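Local structure of cell division control protein 13 (Saccharomyces cerevisiae, 4HCE) at residues 87-90 with 91-95; 24-28 with 29-33; 9-12 with 13-17. The protein serves telomere maintenance, its OB2 domain forming a dimer that is required for productive Stn1 binding. All coordinates share one frame; numbering follows the deposited sequence.

How the contacts relate
Contacts 1 and 2 pack against each other on one side of the chain's centre, their own centres 10 Å apart: S90 and I89 of the helix lie on M26, and I89 also meets F31. Contact 3 is a surface turn on the opposite side, about 25 Å from contact 2 between centres, yet 9-17 and 24-33 lead into and out of the same strand, 16-27. Chemistry follows place. Buried contact 2 works by sulfur, ring and proline packing with no hydrogen bond between its halves; partly buried contact 1 combines helix-end hydrogen bonds with apolar packing; contact 3 rests on one shared carbonyl. Contacts 2 and 3 both touch the second subunit.

Contact 1. Residues 87-90 with 91-95; sequences DKIS and DILLL
I89 and L93 meet one turn apart at the end of helix 86-92, where a Schellman motif closes the helix. The carbonyls of the last turn are taken up in order: D91 N donates to D87 O, I92 N to K88 O at 3.1 Å, and L93 N to I89 O at 2.8 Å, this last bond running nearly along the C=O axis. Then the chain turns over. L94 takes a positive phi (61°), and L95 N reaches back to S90 O at 3.2 Å, while a weak bond from L94 N to D91 O completes the motif.

S90 has a further role. The S90 hydroxyl, swung away from its own N (chi1 176°) and beside the carbonyl carbon, donates to a water 2.6 Å from OG, and that water donates in turn to D91 OD1. One water thus joins two neighbouring polar side chains on the exposed side of the helix. L95 folds back over the same serine, its CD1 lying 3.7 Å from S90 OG. On the buried side the partners are apolar: the I89 and L93 side chains lie alongside each other and extend in the same direction, with CG2 of I89 3.6 Å from CD1 of L93.

Beyond the turn, L94 O accepts a hydrogen bond from K22 NZ, so a lysine side chain from strand 16-27 satisfies a carbonyl past the helix end. I89 and S90 pack on M26 of that strand, and L93 and L95 on its I23, while F79 of helix 72-79 touches I89, I92 and L93. The end of helix 86-92 therefore sits between strand 16-27 of the OB fold and helix 72-79.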
loop_
_atom_site.group_PDB
_atom_site.type_symbol
_atom_site.label_atom_id
_atom_site.label_comp_id
_atom_site.label_asym_id
_atom_site.label_seq_id
_atom_site.Cartn_x
_atom_site.Cartn_y
_atom_site.Cartn_z
ATOM N N ASP B 87 -18.841 2.266 -3.785
ATOM C CA ASP B 87 -19.910 3.200 -3.374
ATOM C C ASP B 87 -20.566 2.815 -2.072
ATOM O O ASP B 87 -20.832 3.671 -1.236
ATOM C CB ASP B 87 -21.008 3.300 -4.432
ATOM C CG ASP B 87 -20.577 4.100 -5.626
ATOM O OD1 ASP B 87 -21.274 4.031 -6.660
ATOM O OD2 ASP B 87 -19.535 4.794 -5.542
ATOM N N LYS B 88 -20.832 1.521 -1.908
ATOM C CA LYS B 88 -21.528 1.046 -0.729
ATOM C C LYS B 88 -20.631 1.012 0.502
ATOM O O LYS B 88 -21.087 1.326 1.582
ATOM C CB LYS B 88 -22.150 -0.317 -0.990
ATOM C CG LYS B 88 -23.253 -0.261 -2.014
ATOM C CD LYS B 88 -23.660 -1.672 -2.382
ATOM C CE LYS B 88 -25.017 -1.689 -3.057
ATOM N NZ LYS B 88 -25.234 -3.108 -3.427
ATOM N N ILE B 89 -19.360 0.647 0.325
ATOM C CA ILE B 89 -18.399 0.594 1.435
ATOM C C ILE B 89 -18.111 2.034 1.861
ATOM O O ILE B 89 -18.033 2.334 3.048
ATOM C CB ILE B 89 -17.076 -0.148 1.063
ATOM C CG1 ILE B 89 -17.301 -1.610 0.642
ATOM C CG2 ILE B 89 -16.033 -0.047 2.165
ATOM C CD1 ILE B 89 -18.138 -2.446 1.555
ATOM N N SER B 90 -17.983 2.924 0.884
ATOM C CA SER B 90 -17.857 4.354 1.155
ATOM C C SER B 90 -18.972 4.905 2.088
ATOM O O SER B 90 -18.673 5.575 3.082
ATOM C CB SER B 90 -17.815 5.143 -0.157
ATOM O OG SER B 90 -17.778 6.521 0.117
ATOM N N ASP B 91 -20.235 4.618 1.769
ATOM C CA ASP B 91 -21.361 5.035 2.627
ATOM C C ASP B 91 -21.283 4.386 4.023
ATOM O O ASP B 91 -21.573 5.028 5.031
ATOM C CB ASP B 91 -22.716 4.674 1.995
ATOM C CG ASP B 91 -22.981 5.380 0.662
ATOM O OD1 ASP B 91 -22.310 6.377 0.332
ATOM O OD2 ASP B 91 -23.884 4.924 -0.076
ATOM N N ILE B 92 -20.906 3.109 4.076
ATOM C CA ILE B 92 -20.842 2.397 5.342
ATOM C C ILE B 92 -19.751 2.995 6.215
ATOM O O ILE B 92 -19.915 3.099 7.417
ATOM C CB ILE B 92 -20.590 0.878 5.147
ATOM C CG1 ILE B 92 -21.822 0.197 4.526
ATOM C CG2 ILE B 92 -20.210 0.195 6.475
ATOM C CD1 ILE B 92 -21.488 -1.139 3.875
ATOM N N LEU B 93 -18.633 3.366 5.602
ATOM C CA LEU B 93 -17.500 3.939 6.321
ATOM C C LEU B 93 -17.645 5.447 6.532
ATOM O O LEU B 93 -16.780 6.077 7.155
ATOM C CB LEU B 93 -16.208 3.658 5.558
ATOM C CG LEU B 93 -15.846 2.176 5.507
ATOM C CD1 LEU B 93 -14.573 2.001 4.700
ATOM C CD2 LEU B 93 -15.722 1.615 6.920
ATOM N N LEU B 94 -18.711 6.022 5.984
ATOM C CA LEU B 94 -19.041 7.440 6.187
ATOM C C LEU B 94 -17.971 8.423 5.677
ATOM O O LEU B 94 -17.760 9.495 6.284
ATOM C CB LEU B 94 -19.352 7.691 7.674
ATOM C CG LEU B 94 -20.459 6.814 8.257
ATOM C CD1 LEU B 94 -20.258 6.627 9.760
ATOM C CD2 LEU B 94 -21.851 7.373 7.961
ATOM N N LEU B 95 -17.311 8.066 4.568
ATOM C CA LEU B 95 -16.262 8.907 3.988
ATOM C C LEU B 95 -16.764 10.299 3.624
ATOM O O LEU B 95 -16.002 11.256 3.704
ATOM C CB LEU B 95 -15.614 8.280 2.746
ATOM C CG LEU B 95 -15.147 6.816 2.736
ATOM C CD1 LEU B 95 -14.361 6.510 1.460
ATOM C CD2 LEU B 95 -14.322 6.503 3.956
HETATM O O HOH W 1 -19.960 7.698 0.889
#

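Contact 2. Residues 24-28 with 29-33; sequences VGMNP and PQFAS
M26 and F31 meet where strand 16-27 runs out through two consecutive prolines into a loop. The methionine leaves its strand with CG in the crowded position between the backbone N and the carbonyl carbon (chi1 70°), and beyond CG the chain is extended. CB and CG serve as the spacer that carries sulfur across to the phenylalanine. SD then lies 3.9 Å from CE2 of F31 and 4.0 Å from its CZ. It stands 5.1 Å from the ring centroid, 75° off the normal, so this Met-aromatic contact is made at the ring edge, with the two side chains crossing at about a right angle. The terminal CE does not follow the ring: it lies 4.1 Å from P29 O and packs on the backbone of S90 in helix 86-92.

P28 O meets the adjoining part of the rim, lying in the ring plane, 3.3 Å from CD2 of F31 and equally near its CE2. The peptide bond between N27 and P28 is cis, which bends the chain as it leaves the strand; P28 CB lies 3.7 Å from P29 CD, as expected of consecutive prolines.

Helix 86-92 covers the pair, its I89 also touching F31, while F37 meets the F31 ring edge-to-face. P28 also packs on Y39 of the second subunit. Replacing F31 by an alanine would probably leave M26 SD without its aromatic partner and open a gap beside I89.

No hydrogen bond joins the two halves. Their cohesion is probably mainly dispersive, with an electrostatic share, since the slightly positive hydrogen-bearing rim of a phenyl ring suits both the thioether sulfur and the carbonyl oxygen set against it.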
loop_
_atom_site.group_PDB
_atom_site.type_symbol
_atom_site.label_atom_id
_atom_site.label_comp_id
_atom_site.label_asym_id
_atom_site.label_seq_id
_atom_site.Cartn_x
_atom_site.Cartn_y
_atom_site.Cartn_z
ATOM N N VAL B 24 -10.686 8.433 5.791
ATOM C CA VAL B 24 -10.653 9.491 4.802
ATOM C C VAL B 24 -10.390 8.939 3.403
ATOM O O VAL B 24 -10.264 9.694 2.467
ATOM C CB VAL B 24 -9.600 10.569 5.143
ATOM C CG1 VAL B 24 -10.022 11.342 6.372
ATOM C CG2 VAL B 24 -8.226 9.942 5.360
ATOM N N GLY B 25 -10.311 7.624 3.264
ATOM C CA GLY B 25 -10.095 7.035 1.949
ATOM C C GLY B 25 -9.910 5.535 1.986
ATOM O O GLY B 25 -9.660 4.935 3.041
ATOM N N MET B 26 -10.046 4.928 0.816
ATOM C CA MET B 26 -9.792 3.517 0.677
ATOM C C MET B 26 -9.038 3.218 -0.606
ATOM O O MET B 26 -9.126 3.953 -1.597
ATOM C CB MET B 26 -11.086 2.678 0.805
ATOM C CG MET B 26 -12.090 2.794 -0.325
ATOM S SD MET B 26 -13.678 1.963 -0.005
ATOM C CE MET B 26 -14.733 2.962 -1.028
ATOM N N ASN B 27 -8.282 2.133 -0.548
ATOM C CA ASN B 27 -7.533 1.639 -1.674
ATOM C C ASN B 27 -7.767 0.131 -1.844
ATOM O O ASN B 27 -7.601 -0.640 -0.878
ATOM C CB ASN B 27 -6.062 1.890 -1.441
ATOM C CG ASN B 27 -5.295 1.981 -2.727
ATOM O OD1 ASN B 27 -5.327 3.015 -3.398
ATOM N ND2 ASN B 27 -4.609 0.903 -3.091
ATOM N N PRO B 28 -8.146 -0.295 -3.067
ATOM C CA PRO B 28 -8.405 0.572 -4.234
ATOM C C PRO B 28 -9.706 1.387 -4.089
ATOM O O PRO B 28 -10.657 0.911 -3.478
ATOM C CB PRO B 28 -8.517 -0.429 -5.398
ATOM C CG PRO B 28 -8.869 -1.731 -4.767
ATOM C CD PRO B 28 -8.234 -1.731 -3.407
ATOM N N PRO B 29 -9.749 2.609 -4.659
ATOM C CA PRO B 29 -10.900 3.493 -4.415
ATOM C C PRO B 29 -12.163 3.089 -5.182
ATOM O O PRO B 29 -13.263 3.526 -4.836
ATOM C CB PRO B 29 -10.398 4.869 -4.877
ATOM C CG PRO B 29 -9.323 4.581 -5.878
ATOM C CD PRO B 29 -8.714 3.249 -5.503
ATOM N N GLN B 30 -11.989 2.256 -6.202
ATOM C CA GLN B 30 -13.091 1.740 -6.998
ATOM C C GLN B 30 -13.041 0.214 -7.089
ATOM O O GLN B 30 -11.974 -0.371 -7.271
ATOM C CB GLN B 30 -13.017 2.312 -8.412
ATOM C CG GLN B 30 -13.903 3.506 -8.688
ATOM C CD GLN B 30 -14.139 3.657 -10.178
ATOM O OE1 GLN B 30 -15.030 3.014 -10.749
ATOM N NE2 GLN B 30 -13.315 4.479 -10.828
ATOM N N PHE B 31 -14.196 -0.433 -6.974
ATOM C CA PHE B 31 -14.271 -1.891 -7.144
ATOM C C PHE B 31 -15.727 -2.291 -7.156
ATOM O O PHE B 31 -16.566 -1.583 -6.585
ATOM C CB PHE B 31 -13.482 -2.667 -6.057
ATOM C CG PHE B 31 -13.800 -2.252 -4.634
ATOM C CD1 PHE B 31 -14.853 -2.853 -3.928
ATOM C CD2 PHE B 31 -13.044 -1.266 -3.997
ATOM C CE1 PHE B 31 -15.142 -2.468 -2.615
ATOM C CE2 PHE B 31 -13.324 -0.884 -2.686
ATOM C CZ PHE B 31 -14.385 -1.484 -1.995
ATOM N N ALA B 32 -16.023 -3.431 -7.777
ATOM C CA ALA B 32 -17.402 -3.826 -8.023
ATOM C C ALA B 32 -17.894 -5.062 -7.246
ATOM O O ALA B 32 -19.092 -5.212 -7.056
ATOM C CB ALA B 32 -17.626 -4.010 -9.517
ATOM N N SER B 33 -16.988 -5.942 -6.818
ATOM C CA SER B 33 -17.389 -7.149 -6.106
ATOM C C SER B 33 -16.261 -7.617 -5.214
ATOM O O SER B 33 -15.147 -7.117 -5.304
ATOM C CB SER B 33 -17.806 -8.283 -7.075
ATOM O OG SER B 33 -16.709 -9.150 -7.404
#

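Contact 3. Residues 9-12 with 13-17; sequences SLAS and VGSVE
S15 turns its side chain back toward S12 across a type II beta turn, and the two serines are oriented quite differently. S15 has OG anti to its own carbonyl carbon and beside its backbone N (chi1 -54°), which places the hydroxyl and the N-H of one residue before the same acceptor. S12 O receives both. S15 OG donates to it over 2.7 Å. The bond from S15 N to S12 O is longer, at 3.2 Å. Neither donor comes exactly in the carbonyl plane; the hydroxyl is tilted 17° from it and the N-H 25°. A single oxygen is thus gripped twice, once by the usual bond that closes a beta turn and once by a side chain that reinforces it.

The hydroxyl of S12 plays no part in that grip. Its OG is 3.9 Å from OG of S15 and lies closer to the backbone of V13, 3.5 Å from V13 N. A11, by contrast, directs its methyl toward the turn, where CB comes 3.7 Å from OG of S15 and so packs beside the closing hydroxyl. V13 and G14 fill the two corners of the turn. G14 has a positive phi, where a CB would collide with the carbonyl O of V13, so glycine fits this corner.

The turn delivers the chain from the loop after helix 4-8 into strand 16-27. R107 of strand 101-110 grips the chain just before the turn and in its second half, its NE donating to A11 O and its backbone pairing with G14 and S15. From strand 120-129, W123 packs on A11, S15 and E17.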
loop_
_atom_site.group_PDB
_atom_site.type_symbol
_atom_site.label_atom_id
_atom_site.label_comp_id
_atom_site.label_asym_id
_atom_site.label_seq_id
_atom_site.Cartn_x
_atom_site.Cartn_y
_atom_site.Cartn_z
ATOM N N SER B 9 4.066 4.008 13.160
ATOM C CA SER B 9 4.634 3.215 12.065
ATOM C C SER B 9 5.870 2.436 12.476
ATOM O O SER B 9 6.381 1.634 11.703
ATOM C CB SER B 9 4.929 4.085 10.843
ATOM O OG SER B 9 3.736 4.781 10.490
ATOM N N LEU B 10 6.331 2.685 13.696
ATOM C CA LEU B 10 7.447 1.980 14.287
ATOM C C LEU B 10 7.008 0.869 15.245
ATOM O O LEU B 10 7.855 0.156 15.759
ATOM C CB LEU B 10 8.357 2.989 15.001
ATOM C CG LEU B 10 8.959 4.054 14.065
ATOM C CD1 LEU B 10 9.720 5.099 14.876
ATOM C CD2 LEU B 10 9.857 3.449 12.988
ATOM N N ALA B 11 5.688 0.730 15.460
ATOM C CA ALA B 11 5.097 -0.240 16.407
ATOM C C ALA B 11 5.412 -1.684 16.039
ATOM O O ALA B 11 5.279 -2.075 14.877
ATOM C CB ALA B 11 3.586 -0.051 16.511
ATOM N N SER B 12 5.830 -2.466 17.032
ATOM C CA SER B 12 6.214 -3.859 16.808
ATOM C C SER B 12 4.973 -4.731 16.668
ATOM O O SER B 12 3.869 -4.347 17.099
ATOM C CB SER B 12 7.045 -4.383 17.991
ATOM O OG SER B 12 6.213 -4.539 19.129
ATOM N N VAL B 13 5.163 -5.904 16.077
ATOM C CA VAL B 13 4.092 -6.871 15.864
ATOM C C VAL B 13 3.550 -7.293 17.218
ATOM O O VAL B 13 4.327 -7.538 18.131
ATOM C CB VAL B 13 4.617 -8.077 15.047
ATOM C CG1 VAL B 13 3.760 -9.337 15.260
ATOM C CG2 VAL B 13 4.727 -7.687 13.569
ATOM N N GLY B 14 2.223 -7.354 17.350
ATOM C CA GLY B 14 1.565 -7.607 18.618
ATOM C C GLY B 14 0.835 -6.375 19.154
ATOM O O GLY B 14 -0.156 -6.512 19.898
ATOM N N SER B 15 1.311 -5.168 18.793
ATOM C CA SER B 15 0.729 -3.930 19.312
ATOM C C SER B 15 -0.732 -3.808 18.944
ATOM O O SER B 15 -1.127 -4.096 17.810
ATOM C CB SER B 15 1.433 -2.674 18.796
ATOM O OG SER B 15 2.807 -2.713 19.028
ATOM N N VAL B 16 -1.517 -3.331 19.897
ATOM C CA VAL B 16 -2.914 -3.000 19.650
ATOM C C VAL B 16 -3.128 -1.518 20.000
ATOM O O VAL B 16 -2.819 -1.075 21.115
ATOM C CB VAL B 16 -3.867 -3.938 20.461
ATOM C CG1 VAL B 16 -5.329 -3.658 20.147
ATOM C CG2 VAL B 16 -3.554 -5.398 20.175
ATOM N N GLU B 17 -3.676 -0.768 19.055
ATOM C CA GLU B 17 -3.987 0.644 19.284
ATOM C C GLU B 17 -5.445 0.980 19.036
ATOM O O GLU B 17 -6.076 0.470 18.096
ATOM C CB GLU B 17 -3.104 1.570 18.426
ATOM C CG GLU B 17 -1.610 1.502 18.752
ATOM C CD GLU B 17 -1.212 2.172 20.083
ATOM O OE1 GLU B 17 -1.991 2.975 20.640
ATOM O OE2 GLU B 17 -0.096 1.891 20.589
#